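Local coordinates for 3-keto-5-aminohexanoate cleavage protein (Archaeoglobus fulgidus, PDB 3LOT) that probably acts as a zinc-dependent 3-keto-5-aminohexanoate cleavage enzyme of the beta-keto acid cleavage family, built on a TIM-barrel fold, at residues Asp5-Val10 with Arg301-Leu306; Lys271-Lys274 with Glu278-Glu281. All coordinates share one frame; numbering follows the deposited sequence.

Overall arrangement
Both contacts belong to one TIM barrel, and they lie toward different ends of it. Contact 1 joins the start of the first barrel strand to the C-terminal helix 297-304 at the N-terminal end of the barrel strands. Contact 2 lies beyond barrel strand 256-259 and ties segment 271-274 to the start of helix 276-289, beside the loop that carries the zinc ligand Glu262. The chain then runs down that helix and through strand 293-294, which pairs with strand 7-13, before entering contact 1. The contact centres are about 24 Å apart. The Gln279 side chain lies about 13 Å from the zinc, and that of Ile9 about 10 Å from the side chain of His50.

Contact 1: Asp5-Val10 with Arg301-Leu306; sequences DDVVIV and REILGL
Ile9 and Ile303 mark the closest approach of the backbones, their CA atoms 8.8 Å apart, so the strand and the helical turn are bridged by side chains alone. In the extended segment Val7 and Ile9 point toward the helix, while Val8 turns to the other face of the strand. The long branch of Ile9 does most of the touching: CG1 stands beside the backbone N (chi1 -57°) and chi2 is extended, which carries CD1 out to meet Ile303 and Leu304 tip to tip. Ile9 CD1 lies 3.8 Å from Ile303 CG2 and 4.0 Å from Leu304 CG. Ile303 CD1 settles beside Ile9 CG1, 4.0 Å away, and reaches Val7 CG1 at 4.2 Å, so one isoleucine touches both strand residues. Branched aliphatic groups suit this largely buried seam, where every cross-contact is apolar. Beyond Leu304 the chain turns through Gly305, whose positive phi favours glycine, and Leu306 N bonds back to Arg301 O, a Schellman motif. Arg198 of strand 197-203 touches both Ile9 and Leu304, and Arg301 salt-bridges Glu110. The arrangement is that of a TIM barrel covered by a helix at the N-terminal end of its strands.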
# COMPACT_ATOMS: atom_id res chain seq x y z
N ASP D 5 -11.55 -2.56 22.92
CA ASP D 5 -11.08 -1.73 21.80
C ASP D 5 -10.59 -0.35 22.26
O ASP D 5 -10.11 0.43 21.43
CB ASP D 5 -12.20 -1.59 20.73
N ASP D 6 -10.69 -0.04 23.55
CA ASP D 6 -10.37 1.29 24.07
C ASP D 6 -9.26 1.27 25.15
O ASP D 6 -9.02 2.28 25.79
CB ASP D 6 -11.65 1.92 24.63
CG ASP D 6 -12.05 1.36 25.98
OD1 ASP D 6 -12.22 0.11 26.08
OD2 ASP D 6 -12.17 2.17 26.96
N VAL D 7 -8.62 0.12 25.36
CA VAL D 7 -7.53 0.00 26.30
C VAL D 7 -6.22 -0.20 25.53
O VAL D 7 -6.09 -1.17 24.76
CB VAL D 7 -7.72 -1.16 27.32
CG1 VAL D 7 -6.49 -1.25 28.24
CG2 VAL D 7 -9.01 -0.97 28.15
N VAL D 8 -5.26 0.69 25.79
CA VAL D 8 -3.97 0.74 25.12
C VAL D 8 -2.90 0.40 26.15
O VAL D 8 -2.85 1.03 27.23
CB VAL D 8 -3.67 2.16 24.53
CG1 VAL D 8 -2.24 2.24 23.92
CG2 VAL D 8 -4.68 2.52 23.51
N ILE D 9 -2.07 -0.61 25.83
CA ILE D 9 -0.85 -0.89 26.62
C ILE D 9 0.23 0.14 26.27
O ILE D 9 0.65 0.24 25.14
CB ILE D 9 -0.30 -2.32 26.36
CG1 ILE D 9 -1.38 -3.37 26.69
CG2 ILE D 9 1.00 -2.56 27.18
CD1 ILE D 9 -0.94 -4.85 26.45
N VAL D 10 0.58 0.98 27.23
CA VAL D 10 1.74 1.86 27.13
C VAL D 10 2.96 1.25 27.84
O VAL D 10 2.94 1.02 29.09
CB VAL D 10 1.43 3.23 27.71
CG1 VAL D 10 2.62 4.20 27.44
CG2 VAL D 10 0.13 3.83 27.07
N ARG D 301 -1.31 -8.01 31.93
CA ARG D 301 -1.19 -9.44 32.15
C ARG D 301 -2.34 -10.23 31.49
O ARG D 301 -2.11 -11.30 30.90
CB ARG D 301 -1.12 -9.72 33.66
CG ARG D 301 0.20 -9.31 34.27
CD ARG D 301 0.32 -9.65 35.79
NE ARG D 301 1.65 -9.19 36.19
CZ ARG D 301 1.93 -8.01 36.71
NH1 ARG D 301 0.98 -7.17 37.08
NH2 ARG D 301 3.19 -7.70 36.96
N GLU D 302 -3.56 -9.72 31.57
CA GLU D 302 -4.73 -10.44 31.03
C GLU D 302 -4.71 -10.32 29.51
O GLU D 302 -5.04 -11.28 28.80
CB GLU D 302 -6.03 -9.90 31.64
CG GLU D 302 -7.31 -10.67 31.24
CD GLU D 302 -7.85 -10.30 29.85
OE1 GLU D 302 -7.59 -9.16 29.39
OE2 GLU D 302 -8.52 -11.15 29.20
N ILE D 303 -4.33 -9.15 29.00
CA ILE D 303 -4.28 -8.95 27.57
C ILE D 303 -3.24 -9.84 26.91
O ILE D 303 -3.55 -10.51 25.95
CB ILE D 303 -4.01 -7.48 27.18
CG1 ILE D 303 -5.21 -6.59 27.57
CG2 ILE D 303 -3.68 -7.37 25.70
CD1 ILE D 303 -4.93 -5.09 27.47
N LEU D 304 -2.03 -9.90 27.45
CA LEU D 304 -0.95 -10.73 26.85
C LEU D 304 -0.87 -12.18 27.40
O LEU D 304 -0.06 -12.97 26.93
CB LEU D 304 0.37 -10.04 27.08
CG LEU D 304 0.40 -8.61 26.54
CD1 LEU D 304 1.77 -7.97 26.84
CD2 LEU D 304 0.13 -8.65 25.04
N GLY D 305 -1.72 -12.54 28.35
CA GLY D 305 -1.68 -13.89 28.96
C GLY D 305 -0.44 -14.18 29.78
O GLY D 305 0.19 -15.22 29.62
N LEU D 306 -0.06 -13.25 30.66
CA LEU D 306 1.18 -13.34 31.41
C LEU D 306 0.98 -14.09 32.70
O LEU D 306 -0.14 -14.18 33.19
CB LEU D 306 1.75 -11.95 31.68
CG LEU D 306 2.06 -11.12 30.44
CD1 LEU D 306 2.81 -9.83 30.84
CD2 LEU D 306 2.86 -12.05 29.52

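Contact 2: Lys271-Lys274 with Glu278-Glu281; sequences KLAK and EQVE
Glu278 lays its carboxylate against the backbone of Ala273 and Lys274, with Glu278 OE1 3.3 Å from Ala273 CA. Glu278 OE1 also accepts the hydrogen bond from Lys274 N at 2.9 Å, met nearly along its C-O axis with an N-H...O angle of 158°. CG stands anti to the backbone N (chi1 -160°) and the chain beyond it is extended, which carries the carboxylate to the segment that precedes the helix; the length of a glutamate suits this reach. Water 1 lies 3.0 Å from Glu278 OE1 and 2.8 Å from Leu272 O, placed to bridge the two, although other acceptors compete for its protons. The other oxygen, Glu278 OE2, has Lys271 NZ at 4.4 Å, too far for a salt bridge but near enough that it probably favours the negative charge, as the start of the helix may. Replacing Glu278 by an alanine would probably leave Lys274 N without its acceptor and water 1 without one of its supports, setting segment 271-274 freer to move against the helix.

Ala273 fits because its small methyl group lets the helix come close: Ala273 CB packs 3.7 Å from Gln279 NE2. That amide is committed elsewhere, donating to the carbonyl oxygens of Ser264 and Tyr266, so the glutamine grips the loop that carries the zinc ligand Glu262. At the head of helix 276-289, Ser275 OG hydrogen-bonds to Glu278 N, while Gln279 touches Gln243 and Met244 of helix 243-252. Segment 271-274 is held by the loop after strand 256-259, through the backbone bonding of Ala273 with Leu265, and by helix 276-289 through Glu278; the same loop is also bonded directly to the helix by Gln279.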
# COMPACT_ATOMS: atom_id res chain seq x y z
N LYS D 271 14.39 19.48 22.68
CA LYS D 271 14.24 19.62 24.13
C LYS D 271 14.36 18.27 24.83
O LYS D 271 13.51 17.42 24.65
CB LYS D 271 12.91 20.27 24.49
CG LYS D 271 12.86 20.73 25.93
CD LYS D 271 11.43 21.08 26.39
CE LYS D 271 11.44 21.67 27.76
NZ LYS D 271 10.14 21.39 28.45
N LEU D 272 15.40 18.11 25.66
CA LEU D 272 15.62 16.83 26.30
C LEU D 272 14.48 16.56 27.25
O LEU D 272 14.01 17.46 27.95
CB LEU D 272 16.96 16.79 27.04
CG LEU D 272 18.19 16.92 26.13
CD1 LEU D 272 19.44 17.02 27.02
CD2 LEU D 272 18.27 15.76 25.13
N ALA D 273 13.98 15.33 27.20
CA ALA D 273 13.08 14.81 28.22
C ALA D 273 13.79 14.73 29.58
O ALA D 273 14.88 14.18 29.66
CB ALA D 273 12.60 13.40 27.81
N LYS D 274 13.15 15.26 30.63
CA LYS D 274 13.73 15.25 31.96
C LYS D 274 13.56 13.92 32.66
O LYS D 274 14.22 13.67 33.65
CB LYS D 274 13.13 16.36 32.83
CG LYS D 274 13.76 17.76 32.54
CD LYS D 274 13.12 18.84 33.48
CE LYS D 274 13.88 20.14 33.54
NZ LYS D 274 14.52 20.48 32.27
N GLU D 278 7.89 11.87 31.99
CA GLU D 278 7.42 12.95 31.15
C GLU D 278 6.85 12.51 29.79
O GLU D 278 5.85 13.05 29.31
CB GLU D 278 8.56 13.96 30.93
CG GLU D 278 8.10 15.29 30.51
CD GLU D 278 9.25 16.23 30.09
OE1 GLU D 278 10.41 15.79 29.98
OE2 GLU D 278 8.97 17.41 29.86
N GLN D 279 7.52 11.55 29.16
CA GLN D 279 7.07 10.97 27.90
C GLN D 279 5.85 10.08 28.11
O GLN D 279 4.92 10.09 27.30
CB GLN D 279 8.21 10.14 27.29
CG GLN D 279 9.36 10.96 26.72
CD GLN D 279 10.54 10.09 26.25
OE1 GLN D 279 10.55 8.88 26.48
NE2 GLN D 279 11.50 10.70 25.58
N VAL D 280 5.84 9.31 29.19
CA VAL D 280 4.64 8.51 29.51
C VAL D 280 3.41 9.39 29.72
O VAL D 280 2.37 9.12 29.16
CB VAL D 280 4.85 7.60 30.72
CG1 VAL D 280 3.53 6.89 31.10
CG2 VAL D 280 5.96 6.61 30.43
N GLU D 281 3.54 10.48 30.50
CA GLU D 281 2.42 11.41 30.72
C GLU D 281 1.89 11.98 29.42
O GLU D 281 0.69 12.08 29.24
CB GLU D 281 2.83 12.55 31.65
CG GLU D 281 3.17 12.03 33.01
CD GLU D 281 3.93 13.01 33.92
OE1 GLU D 281 4.42 14.08 33.48
OE2 GLU D 281 4.01 12.69 35.12
O HOH W 1 11.86 18.39 29.50